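Phage tail sheath protein (Desulfitobacterium hafniense, PDB 3HXL) probably assembles with copies of itself into the contractile sheath that surrounds the inner tube of a myovirus-type phage tail. Local coordinates at residues 36-41 with 73-78; 51-56 with 85-90; 78-83 with 267-272; 200-205 with 272-277. All coordinates share one frame; numbering follows the deposited sequence.

Contact 1: 36-41 with 73-78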
loop_
_atom_site.group_PDB
_atom_site.type_symbol
_atom_site.label_atom_id
_atom_site.label_comp_id
_atom_site.label_asym_id
_atom_site.label_seq_id
_atom_site.Cartn_x
_atom_site.Cartn_y
_atom_site.Cartn_z
ATOM N N VAL A 36 0.389 0.938 -2.919
ATOM C CA VAL A 36 0.770 0.199 -1.718
ATOM C C VAL A 36 -0.452 0.077 -0.803
ATOM O O VAL A 36 -1.349 0.916 -0.852
ATOM C CB VAL A 36 1.923 0.923 -0.952
ATOM C CG1 VAL A 36 1.434 2.253 -0.390
ATOM C CG2 VAL A 36 2.451 0.036 0.173
ATOM N N SER A 37 -0.506 -0.982 0.006
ATOM C CA SER A 37 -1.618 -1.173 0.937
ATOM C C SER A 37 -1.064 -1.562 2.295
ATOM O O SER A 37 -0.064 -2.275 2.393
ATOM C CB SER A 37 -2.578 -2.261 0.462
ATOM O OG SER A 37 -3.620 -2.423 1.417
HETATM N N MSE A 38 -1.725 -1.109 3.347
HETATM C CA MSE A 38 -1.234 -1.389 4.682
HETATM C C MSE A 38 -2.332 -1.478 5.730
HETATM O O MSE A 38 -3.240 -0.652 5.770
HETATM C CB MSE A 38 -0.227 -0.294 5.048
HETATM C CG MSE A 38 0.422 -0.370 6.412
HETATM SE SE MSE A 38 1.927 0.890 6.503
HETATM C CE MSE A 38 0.922 2.503 6.005
ATOM N N PRO A 39 -2.284 -2.522 6.571
ATOM C CA PRO A 39 -3.290 -2.682 7.624
ATOM C C PRO A 39 -2.734 -2.035 8.900
ATOM O O PRO A 39 -1.637 -2.370 9.340
ATOM C CB PRO A 39 -3.426 -4.198 7.737
ATOM C CG PRO A 39 -2.016 -4.667 7.508
ATOM C CD PRO A 39 -1.518 -3.770 6.369
ATOM N N LEU A 40 -3.479 -1.103 9.488
ATOM C CA LEU A 40 -3.001 -0.425 10.687
ATOM C C LEU A 40 -3.989 -0.322 11.829
ATOM O O LEU A 40 -5.205 -0.334 11.638
ATOM C CB LEU A 40 -2.540 1.006 10.368
ATOM C CG LEU A 40 -1.315 1.243 9.485
ATOM C CD1 LEU A 40 -1.027 2.737 9.421
ATOM C CD2 LEU A 40 -0.123 0.494 10.041
ATOM N N ILE A 41 -3.427 -0.204 13.023
ATOM C CA ILE A 41 -4.204 -0.025 14.232
ATOM C C ILE A 41 -4.130 1.479 14.454
ATOM O O ILE A 41 -3.050 2.028 14.658
ATOM C CB ILE A 41 -3.565 -0.766 15.402
ATOM C CG1 ILE A 41 -3.656 -2.274 15.148
ATOM C CG2 ILE A 41 -4.253 -0.371 16.707
ATOM C CD1 ILE A 41 -2.790 -3.109 16.056
ATOM N N ARG A 73 2.606 8.519 11.281
ATOM C CA ARG A 73 3.945 8.279 10.762
ATOM C C ARG A 73 4.040 7.237 9.636
ATOM O O ARG A 73 4.641 7.507 8.594
ATOM C CB ARG A 73 4.878 7.878 11.913
ATOM C CG ARG A 73 6.209 7.308 11.447
ATOM C CD ARG A 73 7.006 8.344 10.665
ATOM N NE ARG A 73 7.535 9.383 11.542
ATOM C CZ ARG A 73 8.176 10.466 11.118
ATOM N NH1 ARG A 73 8.368 10.665 9.818
ATOM N NH2 ARG A 73 8.625 11.349 11.994
ATOM N N LEU A 74 3.453 6.054 9.826
ATOM C CA LEU A 74 3.537 5.008 8.802
ATOM C C LEU A 74 2.876 5.388 7.485
ATOM O O LEU A 74 3.333 4.988 6.409
ATOM C CB LEU A 74 2.933 3.697 9.321
ATOM C CG LEU A 74 3.557 3.160 10.614
ATOM C CD1 LEU A 74 2.929 1.810 10.976
ATOM C CD2 LEU A 74 5.052 3.017 10.434
ATOM N N ILE A 75 1.794 6.155 7.566
ATOM C CA ILE A 75 1.098 6.590 6.368
ATOM C C ILE A 75 2.020 7.561 5.624
ATOM O O ILE A 75 2.157 7.501 4.404
ATOM C CB ILE A 75 -0.239 7.266 6.744
ATOM C CG1 ILE A 75 -1.184 6.207 7.329
ATOM C CG2 ILE A 75 -0.874 7.926 5.521
ATOM C CD1 ILE A 75 -2.473 6.756 7.882
ATOM N N ASN A 76 2.664 8.438 6.384
ATOM C CA ASN A 76 3.588 9.414 5.822
ATOM C C ASN A 76 4.733 8.682 5.111
ATOM O O ASN A 76 5.053 8.988 3.964
ATOM C CB ASN A 76 4.119 10.320 6.947
ATOM C CG ASN A 76 5.111 11.366 6.449
ATOM O OD1 ASN A 76 6.329 11.211 6.592
ATOM N ND2 ASN A 76 4.593 12.428 5.857
ATOM N N GLU A 77 5.325 7.695 5.777
ATOM C CA GLU A 77 6.435 6.948 5.192
ATOM C C GLU A 77 6.068 6.164 3.932
ATOM O O GLU A 77 6.820 6.160 2.962
ATOM C CB GLU A 77 7.040 6.002 6.237
ATOM C CG GLU A 77 7.557 6.726 7.475
ATOM C CD GLU A 77 8.528 7.849 7.126
ATOM O OE1 GLU A 77 9.654 7.550 6.674
ATOM O OE2 GLU A 77 8.160 9.031 7.298
ATOM N N ALA A 78 4.915 5.501 3.947
ATOM C CA ALA A 78 4.477 4.722 2.797
ATOM C C ALA A 78 4.273 5.610 1.576
ATOM O O ALA A 78 4.522 5.194 0.449
ATOM C CB ALA A 78 3.177 3.995 3.116
#
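Met38, a selenomethionine, reaches from the strand into the turn of helix formed by Leu74, Ile75 and Ala78. Its side chain leaves with CG anti to the backbone N (chi1 180°), and the bend at chi3 (55°) turns CE onto the helix backbone, 3.5 Å from Leu74 O. The same methyl lies 4.0 Å from Ala78 CB, while SE rides against Leu74 CB at 4.1 Å, the two side chains crossing at about a right angle. Next to it, Leu40 divides its branches: CD2 presses on Leu74 CD1 at 3.5 Å, tighter than usual for two methyls, and CD1 touches Ile75 CG1 at 4.1 Å. Val36 makes the loosest of these meetings, CG1 to Ala78 CB at 4.3 Å. This is one helix layer of an alpha/beta fold: helix 73-78 runs nearly antiparallel to strand 36-40 (168°), their axes 10.2 Å apart, with apolar side chains filling the gap. Further out, Ala268 of helix 263-276 also touches Met38, and Leu85 and Leu87 of the neighbouring strand continue the apolar surface under Ile75. On the opposite face of the strand, Ser37 OG is hydrogen-bonded to Tyr191 OH and Leu86 O. The helix turns its charges away from the strand, where Arg73 NH1 forms a salt bridge with Glu77 OE2 at 3.0 Å, and Glu77 OE1 pairs with Lys80 NZ and Tyr288 OH.

Contact 2: 51-56 with 85-90; sequences ITIEAG and LLLYRL
Ile51 and Leu87 face each other as a hydrogen-bonded pair in an antiparallel pair of strands, with strand 51-54 on the outside of strand 84-89 in the mixed sheet of the alpha/beta domain. Both N-H groups of the pair are used: Ile51 N gives to Leu87 O at 2.7 Å, and Leu87 N returns the bond to Ile51 O at the same length. Ile53 and Leu85, the next hydrogen-bonded pair, repeat the exchange, with Ile53 N to Leu85 O at 3.0 Å and Leu85 N to Ile53 O at 2.9 Å. The N-H and carbonyl of all four residues are thus satisfied. Ile51 O also receives a CA-H contact from Leu86, at 3.4 Å from its CA. Leu86 sends its own polar backbone atoms the other way, to strand 35-40: its N hydrogen-bonds to Val36 O, and its O accepts from Met38 N. Thr52 O has a weak bond from Lys62 NZ. The four apolar side chains of Ile51, Ile53, Leu85 and Leu87 share one face, where Leu63 of helix 60-63 packs on three of them. On the other face Thr52 and Leu86, a non-hydrogen-bonded pair, lie side by side and point the same way, with OG1 of Thr52 3.6 Å from CD2 of Leu86.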
loop_
_atom_site.group_PDB
_atom_site.type_symbol
_atom_site.label_atom_id
_atom_site.label_comp_id
_atom_site.label_asym_id
_atom_site.label_seq_id
_atom_site.Cartn_x
_atom_site.Cartn_y
_atom_site.Cartn_z
ATOM N N ILE A 51 -9.555 2.554 2.819
ATOM C CA ILE A 51 -9.447 3.996 2.645
ATOM C C ILE A 51 -8.380 4.248 1.593
ATOM O O ILE A 51 -7.279 3.703 1.667
ATOM C CB ILE A 51 -9.025 4.668 3.961
ATOM C CG1 ILE A 51 -10.082 4.386 5.033
ATOM C CG2 ILE A 51 -8.847 6.173 3.763
ATOM C CD1 ILE A 51 -9.698 4.871 6.413
ATOM N N THR A 52 -8.711 5.071 0.609
ATOM C CA THR A 52 -7.776 5.372 -0.457
ATOM C C THR A 52 -7.208 6.768 -0.249
ATOM O O THR A 52 -7.952 7.734 -0.101
ATOM C CB THR A 52 -8.465 5.286 -1.828
ATOM O OG1 THR A 52 -8.933 3.951 -2.037
ATOM C CG2 THR A 52 -7.492 5.654 -2.938
ATOM N N ILE A 53 -5.884 6.857 -0.210
ATOM C CA ILE A 53 -5.212 8.132 -0.016
ATOM C C ILE A 53 -4.173 8.325 -1.106
ATOM O O ILE A 53 -3.287 7.488 -1.288
ATOM C CB ILE A 53 -4.511 8.186 1.352
ATOM C CG1 ILE A 53 -5.537 7.947 2.460
ATOM C CG2 ILE A 53 -3.812 9.537 1.527
ATOM C CD1 ILE A 53 -4.957 7.903 3.848
ATOM N N GLU A 54 -4.295 9.419 -1.846
ATOM C CA GLU A 54 -3.338 9.718 -2.903
ATOM C C GLU A 54 -2.241 10.560 -2.262
ATOM O O GLU A 54 -2.502 11.333 -1.341
ATOM C CB GLU A 54 -4.004 10.511 -4.035
ATOM C CG GLU A 54 -5.263 9.888 -4.640
ATOM C CD GLU A 54 -5.057 8.473 -5.156
ATOM O OE1 GLU A 54 -4.045 8.222 -5.849
ATOM O OE2 GLU A 54 -5.919 7.609 -4.880
ATOM N N ALA A 55 -1.010 10.407 -2.734
ATOM C CA ALA A 55 0.091 11.183 -2.181
ATOM C C ALA A 55 -0.285 12.660 -2.270
ATOM O O ALA A 55 -0.832 13.104 -3.278
ATOM C CB ALA A 55 1.375 10.914 -2.965
ATOM N N GLY A 56 -0.006 13.412 -1.209
ATOM C CA GLY A 56 -0.329 14.826 -1.206
ATOM C C GLY A 56 -1.708 15.143 -0.651
ATOM O O GLY A 56 -1.990 16.290 -0.313
ATOM N N LEU A 85 -2.136 4.878 -1.509
ATOM C CA LEU A 85 -2.129 3.995 -0.358
ATOM C C LEU A 85 -3.532 3.481 -0.086
ATOM O O LEU A 85 -4.486 4.258 -0.014
ATOM C CB LEU A 85 -1.627 4.727 0.892
ATOM C CG LEU A 85 -1.818 3.985 2.230
ATOM C CD1 LEU A 85 -0.948 2.736 2.240
ATOM C CD2 LEU A 85 -1.447 4.892 3.401
ATOM N N LEU A 86 -3.654 2.166 0.041
ATOM C CA LEU A 86 -4.927 1.555 0.368
ATOM C C LEU A 86 -4.748 1.211 1.846
ATOM O O LEU A 86 -4.040 0.264 2.203
ATOM C CB LEU A 86 -5.166 0.302 -0.485
ATOM C CG LEU A 86 -5.193 0.546 -1.997
ATOM C CD1 LEU A 86 -5.460 -0.770 -2.722
ATOM C CD2 LEU A 86 -6.257 1.575 -2.357
ATOM N N LEU A 87 -5.372 2.025 2.692
ATOM C CA LEU A 87 -5.291 1.892 4.140
ATOM C C LEU A 87 -6.492 1.190 4.744
ATOM O O LEU A 87 -7.635 1.469 4.382
ATOM C CB LEU A 87 -5.153 3.284 4.767
ATOM C CG LEU A 87 -5.162 3.400 6.295
ATOM C CD1 LEU A 87 -3.940 2.712 6.886
ATOM C CD2 LEU A 87 -5.178 4.882 6.673
ATOM N N TYR A 88 -6.228 0.291 5.683
ATOM C CA TYR A 88 -7.295 -0.452 6.336
ATOM C C TYR A 88 -7.126 -0.348 7.849
ATOM O O TYR A 88 -6.111 -0.777 8.390
ATOM C CB TYR A 88 -7.221 -1.913 5.903
ATOM C CG TYR A 88 -8.400 -2.761 6.314
ATOM C CD1 TYR A 88 -9.540 -2.840 5.516
ATOM C CD2 TYR A 88 -8.360 -3.515 7.485
ATOM C CE1 TYR A 88 -10.611 -3.663 5.868
ATOM C CE2 TYR A 88 -9.423 -4.337 7.852
ATOM C CZ TYR A 88 -10.541 -4.408 7.038
ATOM O OH TYR A 88 -11.579 -5.239 7.380
ATOM N N ARG A 89 -8.102 0.242 8.533
ATOM C CA ARG A 89 -8.013 0.351 9.983
ATOM C C ARG A 89 -8.562 -0.942 10.588
ATOM O O ARG A 89 -9.736 -1.263 10.433
ATOM C CB ARG A 89 -8.809 1.544 10.507
ATOM C CG ARG A 89 -8.642 1.714 12.006
ATOM C CD ARG A 89 -9.608 2.725 12.609
ATOM N NE ARG A 89 -9.410 2.808 14.049
ATOM C CZ ARG A 89 -10.141 3.551 14.872
ATOM N NH1 ARG A 89 -11.137 4.293 14.402
ATOM N NH2 ARG A 89 -9.867 3.551 16.170
ATOM N N LEU A 90 -7.695 -1.664 11.288
ATOM C CA LEU A 90 -8.021 -2.957 11.887
ATOM C C LEU A 90 -8.895 -2.952 13.134
ATOM O O LEU A 90 -9.490 -3.972 13.474
ATOM C CB LEU A 90 -6.719 -3.682 12.223
ATOM C CG LEU A 90 -5.746 -4.007 11.085
ATOM C CD1 LEU A 90 -4.355 -4.145 11.656
ATOM C CD2 LEU A 90 -6.180 -5.276 10.358
#

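Contact 3: 78-83 with 267-272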
loop_
_atom_site.group_PDB
_atom_site.type_symbol
_atom_site.label_atom_id
_atom_site.label_comp_id
_atom_site.label_asym_id
_atom_site.label_seq_id
_atom_site.Cartn_x
_atom_site.Cartn_y
_atom_site.Cartn_z
ATOM N N ALA A 78 4.915 5.501 3.947
ATOM C CA ALA A 78 4.477 4.722 2.797
ATOM C C ALA A 78 4.273 5.610 1.576
ATOM O O ALA A 78 4.522 5.194 0.449
ATOM C CB ALA A 78 3.177 3.995 3.116
ATOM N N LEU A 79 3.809 6.828 1.804
ATOM C CA LEU A 79 3.562 7.733 0.695
ATOM C C LEU A 79 4.772 8.552 0.258
ATOM O O LEU A 79 4.639 9.459 -0.562
ATOM C CB LEU A 79 2.365 8.633 1.020
ATOM C CG LEU A 79 1.044 7.838 0.918
ATOM C CD1 LEU A 79 -0.112 8.631 1.496
ATOM C CD2 LEU A 79 0.779 7.479 -0.540
ATOM N N LYS A 80 5.951 8.237 0.792
ATOM C CA LYS A 80 7.153 8.949 0.371
ATOM C C LYS A 80 7.487 8.516 -1.055
ATOM O O LYS A 80 7.934 9.325 -1.867
ATOM C CB LYS A 80 8.335 8.657 1.314
ATOM C CG LYS A 80 8.364 9.563 2.539
ATOM C CD LYS A 80 9.482 9.226 3.515
ATOM C CE LYS A 80 9.556 10.280 4.621
ATOM N NZ LYS A 80 10.596 9.967 5.649
ATOM N N ARG A 81 7.241 7.247 -1.374
ATOM C CA ARG A 81 7.535 6.744 -2.715
ATOM C C ARG A 81 6.319 6.224 -3.484
ATOM O O ARG A 81 6.349 6.148 -4.709
ATOM C CB ARG A 81 8.591 5.634 -2.644
ATOM C CG ARG A 81 9.946 6.056 -2.070
ATOM C CD ARG A 81 10.725 6.930 -3.049
ATOM N NE ARG A 81 12.123 7.127 -2.654
ATOM C CZ ARG A 81 13.157 6.528 -3.237
ATOM N NH1 ARG A 81 12.962 5.688 -4.243
ATOM N NH2 ARG A 81 14.390 6.781 -2.827
ATOM N N ALA A 82 5.256 5.862 -2.771
ATOM C CA ALA A 82 4.051 5.346 -3.420
ATOM C C ALA A 82 3.146 6.490 -3.854
ATOM O O ALA A 82 3.184 7.574 -3.277
ATOM C CB ALA A 82 3.303 4.421 -2.468
ATOM N N LYS A 83 2.332 6.248 -4.872
ATOM C CA LYS A 83 1.426 7.272 -5.357
ATOM C C LYS A 83 0.049 7.103 -4.729
ATOM O O LYS A 83 -0.691 8.070 -4.567
ATOM C CB LYS A 83 1.338 7.198 -6.880
ATOM C CG LYS A 83 2.699 7.302 -7.556
ATOM C CD LYS A 83 3.400 8.605 -7.191
ATOM C CE LYS A 83 4.821 8.659 -7.734
ATOM N NZ LYS A 83 5.684 7.604 -7.145
ATOM N N THR A 267 8.993 -1.179 7.150
ATOM C CA THR A 267 8.304 -1.901 6.086
ATOM C C THR A 267 7.407 -0.956 5.289
ATOM O O THR A 267 7.163 -1.181 4.107
ATOM C CB THR A 267 7.415 -3.064 6.629
ATOM O OG1 THR A 267 6.367 -2.534 7.450
ATOM C CG2 THR A 267 8.252 -4.053 7.441
ATOM N N ALA A 268 6.922 0.097 5.939
ATOM C CA ALA A 268 6.042 1.067 5.281
ATOM C C ALA A 268 6.747 1.718 4.094
ATOM O O ALA A 268 6.233 1.706 2.971
ATOM C CB ALA A 268 5.602 2.140 6.282
ATOM N N TRP A 269 7.918 2.300 4.343
ATOM C CA TRP A 269 8.678 2.940 3.268
ATOM C C TRP A 269 9.129 1.919 2.230
ATOM O O TRP A 269 9.030 2.157 1.026
ATOM C CB TRP A 269 9.913 3.655 3.819
ATOM C CG TRP A 269 10.708 4.365 2.755
ATOM C CD1 TRP A 269 10.525 5.645 2.314
ATOM C CD2 TRP A 269 11.782 3.823 1.982
ATOM N NE1 TRP A 269 11.424 5.938 1.315
ATOM C CE2 TRP A 269 12.213 4.839 1.094
ATOM C CE3 TRP A 269 12.435 2.582 1.959
ATOM C CZ2 TRP A 269 13.254 4.647 0.179
ATOM C CZ3 TRP A 269 13.476 2.391 1.045
ATOM C CH2 TRP A 269 13.878 3.426 0.172
ATOM N N VAL A 270 9.633 0.777 2.690
ATOM C CA VAL A 270 10.097 -0.240 1.752
ATOM C C VAL A 270 8.986 -0.677 0.797
ATOM O O VAL A 270 9.222 -0.840 -0.404
ATOM C CB VAL A 270 10.668 -1.477 2.486
ATOM C CG1 VAL A 270 11.100 -2.537 1.475
ATOM C CG2 VAL A 270 11.856 -1.061 3.329
ATOM N N ALA A 271 7.780 -0.850 1.330
ATOM C CA ALA A 271 6.634 -1.260 0.524
ATOM C C ALA A 271 6.261 -0.151 -0.453
ATOM O O ALA A 271 5.958 -0.412 -1.616
ATOM C CB ALA A 271 5.450 -1.575 1.430
ATOM N N GLY A 272 6.282 1.085 0.033
ATOM C CA GLY A 272 5.948 2.220 -0.819
ATOM C C GLY A 272 6.972 2.398 -1.919
ATOM O O GLY A 272 6.625 2.670 -3.071
HETATM O O HOH W 1 7.748 5.059 0.499
#
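Lys80 and Arg81 lie one after the other along the same side of the Trp269 indole, from CD1 past NE1 to CZ2, and take opposite kinds of shape to meet it. In Trp269, CG is anti to the backbone N (chi1 -178°), beside the carbonyl carbon. Lys80 is extended beyond CG and crosses the indole at about a right angle; its CB lies near the ring plane at the edge, 3.9 Å from Trp269 CD1, and its ammonium continues past the ring to a salt bridge with Glu290. Arg81 is bent at chi2 (-73°), which folds CD back after CG has come 3.7 Å from Trp269 NE1. Beyond the bend the guanidinium turns one face to the rim of the indole: Trp269 CZ2 sits 3.6 Å above the guanidinium plane, off its centre, and the two planes are 81° apart, so the groups meet edge to face. Asp289 fixes both partners, its OD1 taking Arg81 NE in a salt bridge and Trp269 NE1 in a hydrogen bond, while Tyr288 stacks on the indole. Behind the side chains the backbones come close. Gly272 lacks a side chain just where a beta carbon would point at the loop and run into Ala78 O; instead its CA makes a CA-H...O contact with that oxygen at 3.5 Å, and Ala78 CA makes the matching contact with Ala268 O at 3.5 Å. A water accepts from Arg81 N at 2.9 Å and lies near Trp269 O. The C-terminal end of helix 73-78 and the loop before strand 84-89 thus pack on helix 263-276, at the glycine, in the helix layer over the mixed alpha/beta sheet.

Contact 4: 200-205 with 272-277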
loop_
_atom_site.group_PDB
_atom_site.type_symbol
_atom_site.label_atom_id
_atom_site.label_comp_id
_atom_site.label_asym_id
_atom_site.label_seq_id
_atom_site.Cartn_x
_atom_site.Cartn_y
_atom_site.Cartn_z
ATOM N N PHE A 200 -3.406 -3.661 -6.562
ATOM C CA PHE A 200 -2.294 -3.087 -5.811
ATOM C C PHE A 200 -0.998 -3.799 -6.186
ATOM O O PHE A 200 -1.021 -4.806 -6.892
ATOM C CB PHE A 200 -2.557 -3.195 -4.301
ATOM C CG PHE A 200 -2.583 -4.609 -3.777
ATOM C CD1 PHE A 200 -1.441 -5.187 -3.225
ATOM C CD2 PHE A 200 -3.749 -5.363 -3.844
ATOM C CE1 PHE A 200 -1.461 -6.506 -2.746
ATOM C CE2 PHE A 200 -3.778 -6.678 -3.371
ATOM C CZ PHE A 200 -2.629 -7.246 -2.821
ATOM N N ASN A 201 0.128 -3.273 -5.725
ATOM C CA ASN A 201 1.419 -3.858 -6.049
ATOM C C ASN A 201 2.093 -4.462 -4.836
ATOM O O ASN A 201 2.607 -5.576 -4.891
ATOM C CB ASN A 201 2.352 -2.790 -6.638
ATOM C CG ASN A 201 1.801 -2.177 -7.898
ATOM O OD1 ASN A 201 1.700 -2.840 -8.927
ATOM N ND2 ASN A 201 1.426 -0.913 -7.824
ATOM N N THR A 202 2.080 -3.721 -3.739
ATOM C CA THR A 202 2.745 -4.179 -2.534
ATOM C C THR A 202 1.958 -3.969 -1.252
ATOM O O THR A 202 1.126 -3.063 -1.148
ATOM C CB THR A 202 4.085 -3.465 -2.368
ATOM O OG1 THR A 202 3.845 -2.110 -1.972
ATOM C CG2 THR A 202 4.845 -3.459 -3.686
ATOM N N ILE A 203 2.243 -4.812 -0.268
ATOM C CA ILE A 203 1.603 -4.720 1.035
ATOM C C ILE A 203 2.689 -4.619 2.099
ATOM O O ILE A 203 3.717 -5.280 2.002
ATOM C CB ILE A 203 0.758 -5.971 1.348
ATOM C CG1 ILE A 203 -0.520 -5.968 0.508
ATOM C CG2 ILE A 203 0.443 -6.013 2.838
ATOM C CD1 ILE A 203 -1.284 -7.292 0.551
ATOM N N ALA A 204 2.467 -3.781 3.104
ATOM C CA ALA A 204 3.421 -3.655 4.191
ATOM C C ALA A 204 2.759 -4.202 5.444
ATOM O O ALA A 204 1.577 -3.949 5.689
ATOM C CB ALA A 204 3.808 -2.189 4.410
ATOM N N LEU A 205 3.508 -4.980 6.219
ATOM C CA LEU A 205 2.995 -5.508 7.482
ATOM C C LEU A 205 3.937 -4.977 8.561
ATOM O O LEU A 205 4.974 -5.568 8.831
ATOM C CB LEU A 205 2.985 -7.047 7.493
ATOM C CG LEU A 205 2.578 -7.682 8.831
ATOM C CD1 LEU A 205 1.214 -7.145 9.272
ATOM C CD2 LEU A 205 2.531 -9.196 8.696
ATOM N N GLY A 272 6.282 1.085 0.033
ATOM C CA GLY A 272 5.948 2.220 -0.819
ATOM C C GLY A 272 6.972 2.398 -1.919
ATOM O O GLY A 272 6.625 2.670 -3.071
ATOM N N ALA A 273 8.244 2.241 -1.563
ATOM C CA ALA A 273 9.341 2.381 -2.525
ATOM C C ALA A 273 9.323 1.287 -3.582
ATOM O O ALA A 273 9.627 1.522 -4.753
ATOM C CB ALA A 273 10.685 2.371 -1.785
ATOM N N THR A 274 8.982 0.078 -3.154
ATOM C CA THR A 274 8.910 -1.064 -4.051
ATOM C C THR A 274 7.754 -0.860 -5.030
ATOM O O THR A 274 7.893 -1.078 -6.231
ATOM C CB THR A 274 8.683 -2.365 -3.237
ATOM O OG1 THR A 274 9.831 -2.610 -2.418
ATOM C CG2 THR A 274 8.457 -3.556 -4.156
ATOM N N ALA A 275 6.614 -0.440 -4.498
ATOM C CA ALA A 275 5.433 -0.199 -5.314
ATOM C C ALA A 275 5.686 0.951 -6.297
ATOM O O ALA A 275 5.287 0.881 -7.459
ATOM C CB ALA A 275 4.248 0.130 -4.414
ATOM N N GLY A 276 6.344 2.001 -5.816
ATOM C CA GLY A 276 6.638 3.157 -6.652
ATOM C C GLY A 276 7.756 2.959 -7.659
ATOM O O GLY A 276 7.848 3.693 -8.649
ATOM N N ALA A 277 8.612 1.974 -7.416
ATOM C CA ALA A 277 9.725 1.691 -8.318
ATOM C C ALA A 277 9.210 1.216 -9.678
ATOM O O ALA A 277 8.262 0.431 -9.751
ATOM C CB ALA A 277 10.641 0.626 -7.699
#
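Thr202 drives both branches of its side chain into the last turns of the helix, and the tight half of this contact is built around it. Its OG1 comes 3.3 Å from Ala275 CB, and its CG2 lies 3.6 Å from Thr274 CG2, the two threonine side chains crossing obliquely. CG2 is also 3.6 Å from Ala275 N, so the methyl rests on the helix backbone as well. With chi1 at 73°, OG1 occupies the crowded position between the backbone N and the carbonyl carbon; from there it hydrogen-bonds to Ala271 O, which satisfies a buried hydroxyl on a helix carbonyl. Thr274 OG1 turns back to its own helix and hydrogen-bonds to Val270 O, leaving methyl against methyl across the gap. The looser half lies toward Asn201, which is partly exposed and meets the helix through CB alone, 4.1 Å from Ala275 CB. At the end of the helix Arg33 gathers the carbonyls of the closing turn, NH1 hydrogen-bonding to Thr274 O and NE to Ala277 O. Strand 202-204 and helix 272-276 run antiparallel at 175°, their axes 8.0 Å apart, close for a helix on a sheet and consistent with the small residues between them. Strands 35-40 and 232-236 flank this strand in the sheet, and helices 185-195 and 210-227 cover its other face through Ile203.

All four contacts are largely buried and lie near the centre of the chain, around one mixed sheet. Contact 2 is the sheet's own fabric, held by backbone bonds; contacts 1 and 4 lay helices 73-78 and 263-276 on the same face of it, the first with long apolar side chains, the second with threonine and alanine at closer range. Contact 3 ties the end of helix 73-78 and the loop after it to helix 263-276, sharing Ala78 with contact 1 and Gly272 with contact 4, and it alone brings in charged side chains, partly exposed, against a buried indole. Contacts 1 and 4 meet where strands 35-40 and 202-204 pair, linking the two sequence regions.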